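Local coordinates for protein phytase (Debaryomyces castellii, PDB 2GFI) that hydrolyses phytate as a 3-phytase of the histidine acid phosphatase family, releasing phosphate from inositol hexakisphosphate, at residues Y31-I34 and R35-G39. Residues are numbered along the deposited sequence; the frame is centred on the assembly and turned at random.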
loop_
_atom_site.group_PDB
_atom_site.type_symbol
_atom_site.label_atom_id
_atom_site.label_comp_id
_atom_site.label_asym_id
_atom_site.label_seq_id
_atom_site.Cartn_x
_atom_site.Cartn_y
_atom_site.Cartn_z
ATOM N N TYR A 31 -5.037 -0.338 -13.100
ATOM C CA TYR A 31 -4.403 -1.553 -13.609
ATOM C C TYR A 31 -4.986 -2.822 -12.997
ATOM O O TYR A 31 -4.507 -3.906 -13.248
ATOM C CB TYR A 31 -2.903 -1.522 -13.332
ATOM C CG TYR A 31 -2.152 -0.472 -14.092
ATOM C CD1 TYR A 31 -2.028 -0.533 -15.473
ATOM C CD2 TYR A 31 -1.522 0.590 -13.414
ATOM C CE1 TYR A 31 -1.296 0.430 -16.167
ATOM C CE2 TYR A 31 -0.783 1.532 -14.080
ATOM C CZ TYR A 31 -0.672 1.440 -15.451
ATOM O OH TYR A 31 0.047 2.389 -16.105
ATOM N N ASN A 32 -5.991 -2.677 -12.167
ATOM C CA ASN A 32 -6.564 -3.813 -11.539
ATOM C C ASN A 32 -7.277 -4.720 -12.563
ATOM O O ASN A 32 -8.180 -4.260 -13.270
ATOM C CB ASN A 32 -7.495 -3.380 -10.390
ATOM C CG ASN A 32 -7.809 -4.523 -9.460
ATOM O OD1 ASN A 32 -8.325 -5.550 -9.901
ATOM N ND2 ASN A 32 -7.476 -4.378 -8.176
ATOM N N ILE A 33 -6.846 -5.988 -12.609
ATOM C CA ILE A 33 -7.303 -7.037 -13.531
ATOM C C ILE A 33 -8.843 -7.173 -13.458
ATOM O O ILE A 33 -9.524 -7.308 -14.484
ATOM C CB ILE A 33 -6.504 -8.379 -13.181
ATOM C CG1 ILE A 33 -6.576 -9.503 -14.242
ATOM C CG2 ILE A 33 -6.926 -8.975 -11.888
ATOM C CD1 ILE A 33 -6.957 -9.026 -15.560
ATOM N N ILE A 34 -9.395 -7.108 -12.239
ATOM C CA ILE A 34 -10.827 -7.170 -12.060
ATOM C C ILE A 34 -11.584 -6.215 -12.982
ATOM O O ILE A 34 -12.649 -6.581 -13.508
ATOM C CB ILE A 34 -11.216 -6.930 -10.600
ATOM C CG1 ILE A 34 -10.574 -7.989 -9.719
ATOM C CG2 ILE A 34 -12.736 -6.965 -10.441
ATOM C CD1 ILE A 34 -10.795 -7.780 -8.248
ATOM N N ARG A 35 -11.045 -5.016 -13.190
ATOM C CA ARG A 35 -11.783 -4.012 -13.925
ATOM C C ARG A 35 -11.902 -4.383 -15.402
ATOM O O ARG A 35 -12.709 -3.791 -16.104
ATOM C CB ARG A 35 -11.245 -2.565 -13.689
ATOM C CG ARG A 35 -11.538 -2.074 -12.247
ATOM C CD ARG A 35 -12.122 -0.635 -12.039
ATOM N NE ARG A 35 -12.120 -0.257 -10.599
ATOM C CZ ARG A 35 -10.960 -0.111 -9.899
ATOM N NH1 ARG A 35 -9.782 -0.313 -10.532
ATOM N NH2 ARG A 35 -10.945 0.231 -8.600
ATOM N N PHE A 36 -11.126 -5.381 -15.845
ATOM C CA PHE A 36 -11.147 -5.806 -17.249
ATOM C C PHE A 36 -11.832 -7.129 -17.463
ATOM O O PHE A 36 -11.915 -7.611 -18.617
ATOM C CB PHE A 36 -9.736 -5.843 -17.831
ATOM C CG PHE A 36 -8.994 -4.575 -17.607
ATOM C CD1 PHE A 36 -9.518 -3.374 -18.066
ATOM C CD2 PHE A 36 -7.826 -4.566 -16.868
ATOM C CE1 PHE A 36 -8.880 -2.184 -17.814
ATOM C CE2 PHE A 36 -7.165 -3.361 -16.622
ATOM C CZ PHE A 36 -7.698 -2.175 -17.081
ATOM N N LEU A 37 -12.327 -7.713 -16.364
ATOM C CA LEU A 37 -12.905 -9.071 -16.437
ATOM C C LEU A 37 -14.422 -9.084 -16.471
ATOM O O LEU A 37 -15.030 -10.125 -16.278
ATOM C CB LEU A 37 -12.338 -9.997 -15.357
ATOM C CG LEU A 37 -10.844 -10.252 -15.588
ATOM C CD1 LEU A 37 -10.219 -11.010 -14.417
ATOM C CD2 LEU A 37 -10.653 -10.974 -16.895
ATOM N N GLY A 38 -15.015 -7.914 -16.724
ATOM C CA GLY A 38 -16.440 -7.833 -17.057
ATOM C C GLY A 38 -17.430 -8.138 -15.935
ATOM O O GLY A 38 -18.562 -8.486 -16.206
ATOM N N GLY A 39 -17.010 -8.003 -14.674
ATOM C CA GLY A 39 -17.877 -8.358 -13.545
ATOM C C GLY A 39 -17.784 -9.812 -13.119
ATOM O O GLY A 39 -18.445 -10.221 -12.172
HETATM O O HOH W 1 -14.590 -8.312 -13.095
#
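The ring of F36 puts CE2 4.3 Å from the backbone carbonyl carbon of Y31, and CD2 and CE2 both rest 3.6 Å from N32 O, which comes in obliquely; the flat aromatic also fills space against F280 and I281 of helix 277-295. N32 O accepts from R35 N at 3.0 Å, the N-H standing above the carbonyl plane. Asparagine suits position 32 because its short side chain can reach forward: with CG anti to the backbone N (chi1 -164°), OD1 takes the N-H of I34 in the plane of the side-chain amide, an Asx turn. N32 CB also packs 3.8 Å from R35 NH1, while R35 NH2 hydrogen-bonds to Q45 O. I33 O accepts from F36 N at 2.9 Å, repeating the i to i+3 pattern of successive tight turns in this buried segment ahead of strand 59-69. Apolar I33 and L37 suit their buried meeting, CG1 to CD1 3.9 Å, and L37 continues onto A260 of helix 249-266. I34 O accepts from L37 N at 3.1 Å and from a water; that water accepts from G39 N. Positive phi favours glycine at G38, about 8 Å from the side chain of D333, the predicted proton donor; at G39 a side chain would also jam against G38 O. G39 O accepts a hydrogen bond from R69 NH1, beside the predicted nucleophile H70.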